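Local coordinates for protein CaaX farnesyltransferase alpha subunit Ram2 (Aspergillus fumigatus, PDB 4L9P) that forms the alpha subunit of the heterodimeric protein farnesyltransferase, which probably attaches farnesyl groups to cysteines of C-terminal CaaX motifs, at residues His179-Glu182 with Ile183-Val186; Trp200-Arg203 with Tyr204-Phe208; Trp262-Ala265 with Arg266-Gln270. The protein carries 1 engineered substitution. All coordinates share one frame; numbering follows the deposited sequence.

Interaction 1. Residues His179-Glu182 with Ile183-Val186; sequences HPRE and IQDV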
loop_
_atom_site.group_PDB
_atom_site.type_symbol
_atom_site.label_atom_id
_atom_site.label_comp_id
_atom_site.label_asym_id
_atom_site.label_seq_id
_atom_site.Cartn_x
_atom_site.Cartn_y
_atom_site.Cartn_z
ATOM N N HIS A 179 6.911 1.153 -29.259
ATOM C CA HIS A 179 6.009 0.253 -30.051
ATOM C C HIS A 179 4.645 0.945 -30.189
ATOM O O HIS A 179 4.048 1.350 -29.181
ATOM C CB HIS A 179 5.911 -1.070 -29.310
ATOM C CG HIS A 179 5.127 -2.133 -30.014
ATOM N ND1 HIS A 179 3.749 -2.099 -30.219
ATOM C CD2 HIS A 179 5.576 -3.292 -30.566
ATOM C CE1 HIS A 179 3.393 -3.212 -30.856
ATOM N NE2 HIS A 179 4.490 -3.940 -31.071
ATOM N N PRO A 180 4.054 1.029 -31.384
ATOM C CA PRO A 180 2.895 1.905 -31.547
ATOM C C PRO A 180 1.676 1.364 -30.823
ATOM O O PRO A 180 0.809 2.194 -30.462
ATOM C CB PRO A 180 2.634 1.911 -33.058
ATOM C CG PRO A 180 3.528 0.889 -33.604
ATOM C CD PRO A 180 4.639 0.596 -32.692
ATOM N N ARG A 181 1.594 0.057 -30.556
ATOM C CA ARG A 181 0.390 -0.421 -29.806
ATOM C C ARG A 181 0.419 0.030 -28.357
ATOM O O ARG A 181 -0.628 0.110 -27.732
ATOM C CB ARG A 181 0.229 -1.926 -29.852
ATOM C CG ARG A 181 -0.475 -2.389 -31.135
ATOM C CD ARG A 181 -1.970 -1.979 -31.146
ATOM N NE ARG A 181 -2.631 -2.571 -29.969
ATOM C CZ ARG A 181 -2.976 -3.850 -29.823
ATOM N NH1 ARG A 181 -2.796 -4.759 -30.815
ATOM N NH2 ARG A 181 -3.492 -4.274 -28.701
ATOM N N GLU A 182 1.606 0.321 -27.816
ATOM C CA GLU A 182 1.622 0.758 -26.407
ATOM C C GLU A 182 0.981 2.128 -26.317
ATOM O O GLU A 182 0.079 2.332 -25.467
ATOM C CB GLU A 182 3.064 0.783 -25.882
ATOM C CG GLU A 182 3.639 -0.635 -25.641
ATOM C CD GLU A 182 2.771 -1.475 -24.714
ATOM O OE1 GLU A 182 2.395 -0.938 -23.641
ATOM O OE2 GLU A 182 2.417 -2.628 -25.018
ATOM N N ILE A 183 1.392 3.078 -27.130
ATOM C CA ILE A 183 0.747 4.383 -27.125
ATOM C C ILE A 183 -0.690 4.305 -27.612
ATOM O O ILE A 183 -1.566 4.974 -27.050
ATOM C CB ILE A 183 1.605 5.430 -27.842
ATOM C CG1 ILE A 183 1.196 6.812 -27.446
ATOM C CG2 ILE A 183 1.631 5.234 -29.388
ATOM C CD1 ILE A 183 1.726 7.128 -25.930
ATOM N N GLN A 184 -0.964 3.503 -28.646
ATOM C CA GLN A 184 -2.332 3.438 -29.140
ATOM C C GLN A 184 -3.263 2.867 -28.083
ATOM O O GLN A 184 -4.414 3.365 -27.931
ATOM C CB GLN A 184 -2.381 2.533 -30.381
ATOM C CG GLN A 184 -3.790 2.228 -30.881
ATOM C CD GLN A 184 -3.731 1.303 -32.090
ATOM O OE1 GLN A 184 -2.864 1.474 -32.986
ATOM N NE2 GLN A 184 -4.579 0.273 -32.080
ATOM N N ASP A 185 -2.818 1.856 -27.324
ATOM C CA ASP A 185 -3.715 1.281 -26.301
ATOM C C ASP A 185 -3.922 2.277 -25.147
ATOM O O ASP A 185 -5.048 2.401 -24.662
ATOM C CB ASP A 185 -3.141 -0.058 -25.799
ATOM C CG ASP A 185 -3.261 -1.166 -26.830
ATOM O OD1 ASP A 185 -3.835 -0.948 -27.948
ATOM O OD2 ASP A 185 -2.774 -2.265 -26.524
ATOM N N VAL A 186 -2.868 3.011 -24.771
ATOM C CA VAL A 186 -3.072 4.073 -23.771
ATOM C C VAL A 186 -4.067 5.106 -24.296
ATOM O O VAL A 186 -4.984 5.494 -23.561
ATOM C CB VAL A 186 -1.695 4.743 -23.491
ATOM C CG1 VAL A 186 -1.859 6.187 -22.948
ATOM C CG2 VAL A 186 -0.867 3.907 -22.570
#
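R181 reaches D185 one turn further along helix 180-192, an i to i+4 salt bridge in the opening turns of a helix of the protein prenyltransferase alpha-subunit repeat. Its side chain is a good example of an arginine laid along its own helix toward the following turn. From CB, CG sets off beside the backbone N and anti to the carbonyl carbon (chi1 -83°), and further bends at chi2 and chi3 turn the chain toward the later turn. CD runs past the amide of Q184, with NE2 of Q184 3.6 Å from CD of R181. Then the guanidinium grips the carboxylate side-on: NE gives its hydrogen to D185 OD1 at 2.9 Å, and NH2 gives one to D185 OD2 at 3.0 Å. The two flat groups are twisted by 53°, so the two-bond grip is not coplanar; OD2 is met on its syn lone pair, while NE stands somewhat out of the carboxylate plane at OD1. NH2 also pairs with D148, and R167 joins OD2 of D185 to OE2 of E182, which Q147 binds as well. The bridge is therefore part of a polar network tying this helix to helices 146-156 and 161-174, and R167 would be expected to ease the approach of the two acids. On another side of the helix, CG2 of I183 sits 3.3 Å from P180 O. The helix start itself is capped by H179, whose ND1 accepts the N-H of R181 at 3.1 Å, with the donor 19° out of the imidazole plane.

Interaction 2. Residues Trp200-Arg203 with Tyr204-Phe208; sequences WNHR and YMLRF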
loop_
_atom_site.group_PDB
_atom_site.type_symbol
_atom_site.label_atom_id
_atom_site.label_comp_id
_atom_site.label_asym_id
_atom_site.label_seq_id
_atom_site.Cartn_x
_atom_site.Cartn_y
_atom_site.Cartn_z
ATOM N N TRP A 200 -2.439 7.169 -17.797
ATOM C CA TRP A 200 -1.492 8.282 -17.756
ATOM C C TRP A 200 -0.146 7.831 -17.202
ATOM O O TRP A 200 0.895 8.242 -17.720
ATOM C CB TRP A 200 -2.040 9.437 -16.902
ATOM C CG TRP A 200 -3.105 10.208 -17.603
ATOM C CD1 TRP A 200 -4.474 10.092 -17.413
ATOM C CD2 TRP A 200 -2.911 11.228 -18.607
ATOM N NE1 TRP A 200 -5.133 10.998 -18.236
ATOM C CE2 TRP A 200 -4.199 11.689 -18.988
ATOM C CE3 TRP A 200 -1.772 11.768 -19.232
ATOM C CZ2 TRP A 200 -4.386 12.685 -19.975
ATOM C CZ3 TRP A 200 -1.965 12.777 -20.211
ATOM C CH2 TRP A 200 -3.255 13.236 -20.537
ATOM N N ASN A 201 -0.154 6.989 -16.154
ATOM C CA ASN A 201 1.095 6.532 -15.579
ATOM C C ASN A 201 1.911 5.715 -16.582
ATOM O O ASN A 201 3.136 5.845 -16.655
ATOM C CB ASN A 201 0.789 5.765 -14.261
ATOM C CG ASN A 201 2.060 5.241 -13.629
ATOM O OD1 ASN A 201 2.815 6.022 -13.030
ATOM N ND2 ASN A 201 2.394 3.960 -13.868
ATOM N N HIS A 202 1.205 4.844 -17.317
ATOM C CA HIS A 202 1.914 4.028 -18.337
ATOM C C HIS A 202 2.406 4.951 -19.432
ATOM O O HIS A 202 3.522 4.744 -19.964
ATOM C CB HIS A 202 0.942 2.995 -18.887
ATOM C CG HIS A 202 1.625 1.920 -19.699
ATOM N ND1 HIS A 202 2.367 0.929 -19.091
ATOM C CD2 HIS A 202 1.645 1.661 -21.035
ATOM C CE1 HIS A 202 2.836 0.118 -20.017
ATOM N NE2 HIS A 202 2.430 0.557 -21.202
ATOM N N ARG A 203 1.662 6.004 -19.773
ATOM C CA ARG A 203 2.125 6.968 -20.813
ATOM C C ARG A 203 3.455 7.593 -20.375
ATOM O O ARG A 203 4.367 7.753 -21.195
ATOM C CB ARG A 203 1.093 8.089 -21.025
ATOM C CG ARG A 203 1.452 8.922 -22.291
ATOM C CD ARG A 203 0.427 10.108 -22.460
ATOM N NE ARG A 203 0.799 10.765 -23.699
ATOM C CZ ARG A 203 0.268 10.521 -24.891
ATOM N NH1 ARG A 203 -0.803 9.708 -25.029
ATOM N NH2 ARG A 203 0.822 11.102 -25.958
ATOM N N TYR A 204 3.540 7.961 -19.097
ATOM C CA TYR A 204 4.788 8.560 -18.626
ATOM C C TYR A 204 5.966 7.554 -18.801
ATOM O O TYR A 204 7.061 7.914 -19.261
ATOM C CB TYR A 204 4.671 8.983 -17.146
ATOM C CG TYR A 204 5.964 9.655 -16.706
ATOM C CD1 TYR A 204 7.060 8.909 -16.204
ATOM C CD2 TYR A 204 6.091 11.060 -16.751
ATOM C CE1 TYR A 204 8.254 9.532 -15.817
ATOM C CE2 TYR A 204 7.270 11.696 -16.345
ATOM C CZ TYR A 204 8.361 10.914 -15.913
ATOM O OH TYR A 204 9.549 11.530 -15.543
ATOM N N MET A 205 5.752 6.299 -18.466
ATOM C CA MET A 205 6.807 5.324 -18.670
ATOM C C MET A 205 7.217 5.247 -20.149
ATOM O O MET A 205 8.430 5.242 -20.489
ATOM C CB MET A 205 6.316 3.980 -18.244
ATOM C CG MET A 205 7.414 2.925 -18.314
ATOM S SD MET A 205 7.005 1.638 -19.456
ATOM C CE MET A 205 5.379 1.804 -19.876
ATOM N N LEU A 206 6.226 5.209 -21.044
ATOM C CA LEU A 206 6.560 5.046 -22.481
ATOM C C LEU A 206 7.356 6.238 -22.939
ATOM O O LEU A 206 8.279 6.076 -23.754
ATOM C CB LEU A 206 5.266 4.993 -23.303
ATOM C CG LEU A 206 4.390 3.761 -23.066
ATOM C CD1 LEU A 206 3.092 3.879 -23.871
ATOM C CD2 LEU A 206 5.123 2.439 -23.398
ATOM N N ARG A 207 6.998 7.438 -22.497
ATOM C CA ARG A 207 7.613 8.649 -23.056
ATOM C C ARG A 207 8.865 9.125 -22.324
ATOM O O ARG A 207 9.800 9.641 -22.975
ATOM C CB ARG A 207 6.594 9.780 -23.116
ATOM C CG ARG A 207 5.411 9.499 -24.085
ATOM C CD ARG A 207 5.903 9.545 -25.498
ATOM N NE ARG A 207 4.828 9.731 -26.459
ATOM C CZ ARG A 207 4.679 8.958 -27.536
ATOM N NH1 ARG A 207 5.469 7.876 -27.690
ATOM N NH2 ARG A 207 3.710 9.232 -28.403
ATOM N N PHE A 208 8.879 8.953 -21.002
ATOM C CA PHE A 208 9.871 9.603 -20.150
ATOM C C PHE A 208 10.522 8.638 -19.228
ATOM O O PHE A 208 11.451 9.029 -18.528
ATOM C CB PHE A 208 9.237 10.802 -19.398
ATOM C CG PHE A 208 8.772 11.856 -20.328
ATOM C CD1 PHE A 208 9.711 12.614 -20.995
ATOM C CD2 PHE A 208 7.419 12.001 -20.637
ATOM C CE1 PHE A 208 9.321 13.559 -21.917
ATOM C CE2 PHE A 208 7.004 12.979 -21.534
ATOM C CZ PHE A 208 7.982 13.742 -22.195
HETATM O O HOH W 1 1.192 11.252 -28.833
#
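W200 begins the sequence by accepting the backbone N-H of Y204 on its carbonyl oxygen, the first of five successive i to i+4 bonds between W200 and F208. Its indole NE1 is turned to the carbonyl of V194. N201 continues the pattern by receiving M205 N, while its amide ND2 is hydrogen-bonded to the backbone carbonyl of G307 of the beta subunit Ram1. H202 does more. Its O accepts L206 N at 2.9 Å and lies 3.4 Å from L206 CG, and its ring, with CG anti to the backbone N (chi1 -167°), meets the leucine methyls: CD2 of H202 is 3.9 Å from L206 CD1, and NE2 is bound to E182. M205 runs alongside and points the same way, its methyl modelled over one imidazole face, but too near to the ring for the detail to be trusted. R203 takes R207 N on its carbonyl oxygen and stretches straight from CG to NE, whereas R207 bends at chi2; their NH2 atoms end 4.2 Å apart. A water accepts from both, 2.9 Å from R203 NH2 and 3.3 Å from R207 NH2, lying in the plane of each guanidinium. The two arginines gather round the carboxylate of E244, each through NE, and E187 takes NH1 of R203, so the positive charges are probably well balanced. Helix 197-208 is thus enclosed by helices 161-174, 180-192, 238-254 and 259-272, while Y204 stacks on Y298 of the Ram1 subunit.

Interaction 3. Residues Trp262-Ala265 with Arg266-Gln270; sequences WSYA and RGVLQ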
loop_
_atom_site.group_PDB
_atom_site.type_symbol
_atom_site.label_atom_id
_atom_site.label_comp_id
_atom_site.label_asym_id
_atom_site.label_seq_id
_atom_site.Cartn_x
_atom_site.Cartn_y
_atom_site.Cartn_z
ATOM N N TRP A 262 -2.950 17.078 -15.392
ATOM C CA TRP A 262 -2.192 18.155 -14.741
ATOM C C TRP A 262 -0.957 17.565 -14.075
ATOM O O TRP A 262 0.147 18.132 -14.156
ATOM C CB TRP A 262 -3.043 18.885 -13.699
ATOM C CG TRP A 262 -4.147 19.718 -14.294
ATOM C CD1 TRP A 262 -5.454 19.364 -14.406
ATOM C CD2 TRP A 262 -4.054 21.075 -14.742
ATOM N NE1 TRP A 262 -6.202 20.419 -14.929
ATOM C CE2 TRP A 262 -5.356 21.471 -15.161
ATOM C CE3 TRP A 262 -2.991 22.001 -14.854
ATOM C CZ2 TRP A 262 -5.630 22.779 -15.651
ATOM C CZ3 TRP A 262 -3.261 23.292 -15.392
ATOM C CH2 TRP A 262 -4.575 23.664 -15.742
ATOM N N SER A 263 -1.124 16.428 -13.390
ATOM C CA SER A 263 0.021 15.779 -12.741
ATOM C C SER A 263 1.001 15.282 -13.808
ATOM O O SER A 263 2.209 15.370 -13.630
ATOM C CB SER A 263 -0.449 14.625 -11.874
ATOM O OG SER A 263 -1.313 15.128 -10.840
ATOM N N TYR A 264 0.491 14.742 -14.903
ATOM C CA TYR A 264 1.379 14.267 -15.977
ATOM C C TYR A 264 2.194 15.460 -16.509
ATOM O O TYR A 264 3.429 15.373 -16.657
ATOM C CB TYR A 264 0.518 13.643 -17.069
ATOM C CG TYR A 264 1.306 13.116 -18.220
ATOM C CD1 TYR A 264 1.954 11.870 -18.105
ATOM C CD2 TYR A 264 1.441 13.838 -19.409
ATOM C CE1 TYR A 264 2.703 11.380 -19.157
ATOM C CE2 TYR A 264 2.203 13.354 -20.500
ATOM C CZ TYR A 264 2.830 12.126 -20.353
ATOM O OH TYR A 264 3.604 11.604 -21.378
ATOM N N ALA A 265 1.551 16.595 -16.743
ATOM C CA ALA A 265 2.286 17.765 -17.253
ATOM C C ALA A 265 3.345 18.265 -16.284
ATOM O O ALA A 265 4.450 18.633 -16.701
ATOM C CB ALA A 265 1.319 18.928 -17.609
ATOM N N ARG A 266 3.028 18.270 -14.991
ATOM C CA ARG A 266 4.081 18.590 -14.008
ATOM C C ARG A 266 5.254 17.626 -14.165
ATOM O O ARG A 266 6.409 18.042 -14.090
ATOM C CB ARG A 266 3.555 18.545 -12.583
ATOM C CG ARG A 266 2.593 19.665 -12.275
ATOM C CD ARG A 266 1.957 19.496 -10.948
ATOM N NE ARG A 266 1.160 20.645 -10.482
ATOM C CZ ARG A 266 1.617 21.647 -9.717
ATOM N NH1 ARG A 266 2.888 21.718 -9.362
ATOM N NH2 ARG A 266 0.766 22.587 -9.315
ATOM N N GLY A 267 4.967 16.347 -14.333
ATOM C CA GLY A 267 6.045 15.391 -14.498
ATOM C C GLY A 267 6.827 15.635 -15.770
ATOM O O GLY A 267 8.071 15.505 -15.787
ATOM N N VAL A 268 6.149 15.980 -16.854
ATOM C CA VAL A 268 6.882 16.280 -18.098
ATOM C C VAL A 268 7.785 17.487 -17.948
ATOM O O VAL A 268 8.952 17.455 -18.377
ATOM C CB VAL A 268 5.901 16.533 -19.242
ATOM C CG1 VAL A 268 6.658 16.997 -20.525
ATOM C CG2 VAL A 268 5.069 15.250 -19.512
ATOM N N LEU A 269 7.262 18.546 -17.310
ATOM C CA LEU A 269 8.093 19.768 -17.122
ATOM C C LEU A 269 9.293 19.463 -16.231
ATOM O O LEU A 269 10.399 19.911 -16.504
ATOM C CB LEU A 269 7.261 20.942 -16.598
ATOM C CG LEU A 269 6.201 21.419 -17.604
ATOM C CD1 LEU A 269 5.160 22.333 -16.918
ATOM C CD2 LEU A 269 6.853 22.194 -18.739
ATOM N N GLN A 270 9.084 18.699 -15.155
ATOM C CA GLN A 270 10.241 18.297 -14.323
ATOM C C GLN A 270 11.265 17.494 -15.121
ATOM O O GLN A 270 12.484 17.726 -15.014
ATOM C CB GLN A 270 9.755 17.460 -13.135
ATOM C CG GLN A 270 10.870 16.776 -12.295
ATOM C CD GLN A 270 11.636 17.751 -11.390
ATOM O OE1 GLN A 270 11.433 18.986 -11.426
ATOM N NE2 GLN A 270 12.541 17.194 -10.585
#
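Y264 O takes the backbone N-H of V268 at 2.8 Å, and A265 O that of L269 at 2.9 Å; with the bonds from R266 N to W262 O and from G267 N to S263 O they make regular helical turns. Several of the later side chains rest against these carbonyls. L269 CG lies 3.4 Å from A265 O, and R266 CG rests at the same distance from W262 O before its extended chain carries the guanidinium to D312. Across the turn, V268 CG2 does two jobs: it approaches Y264 O at 3.3 Å and sits over a face of the tyrosine ring, 4.0 Å from the centroid and 27° off the normal, a CH-pi contact closest at CE2. The ring is brought there by a first torsion that places its CG anti to the backbone N (chi1 -180°), and its hydroxyl is anchored on E244. W200 and F208 pack against Y264, and F208 also touches V268; W262 and L269 face helices 238-254 and 304-317. Such packing of helix 259-272 between helices 197-208, 238-254 and 304-317 fits the right-handed superhelix of antiparallel helical pairs known for prenyltransferase alpha subunits.

Overall arrangement
The three contacts illustrate how one local unit, a helical turn, changes chemistry with its place. Interaction 1 is partly exposed and relies on polar groups: an N-cap and a salt bridge. Interactions 2 and 3 are buried; interaction 2 mixes arginines with aromatic and aliphatic packing, and interaction 3 is chiefly apolar across its turn. Interaction 2 stands in the middle, its centre about 11 Å from the centre of each neighbour, whereas interactions 1 and 3 do not touch. Consecutive helices 180-192 and 197-208 join interactions 1 and 2 through E182 and I183; aromatic rings join 2 to 3. E244 links these last two again, serving R203, R207 and Y264.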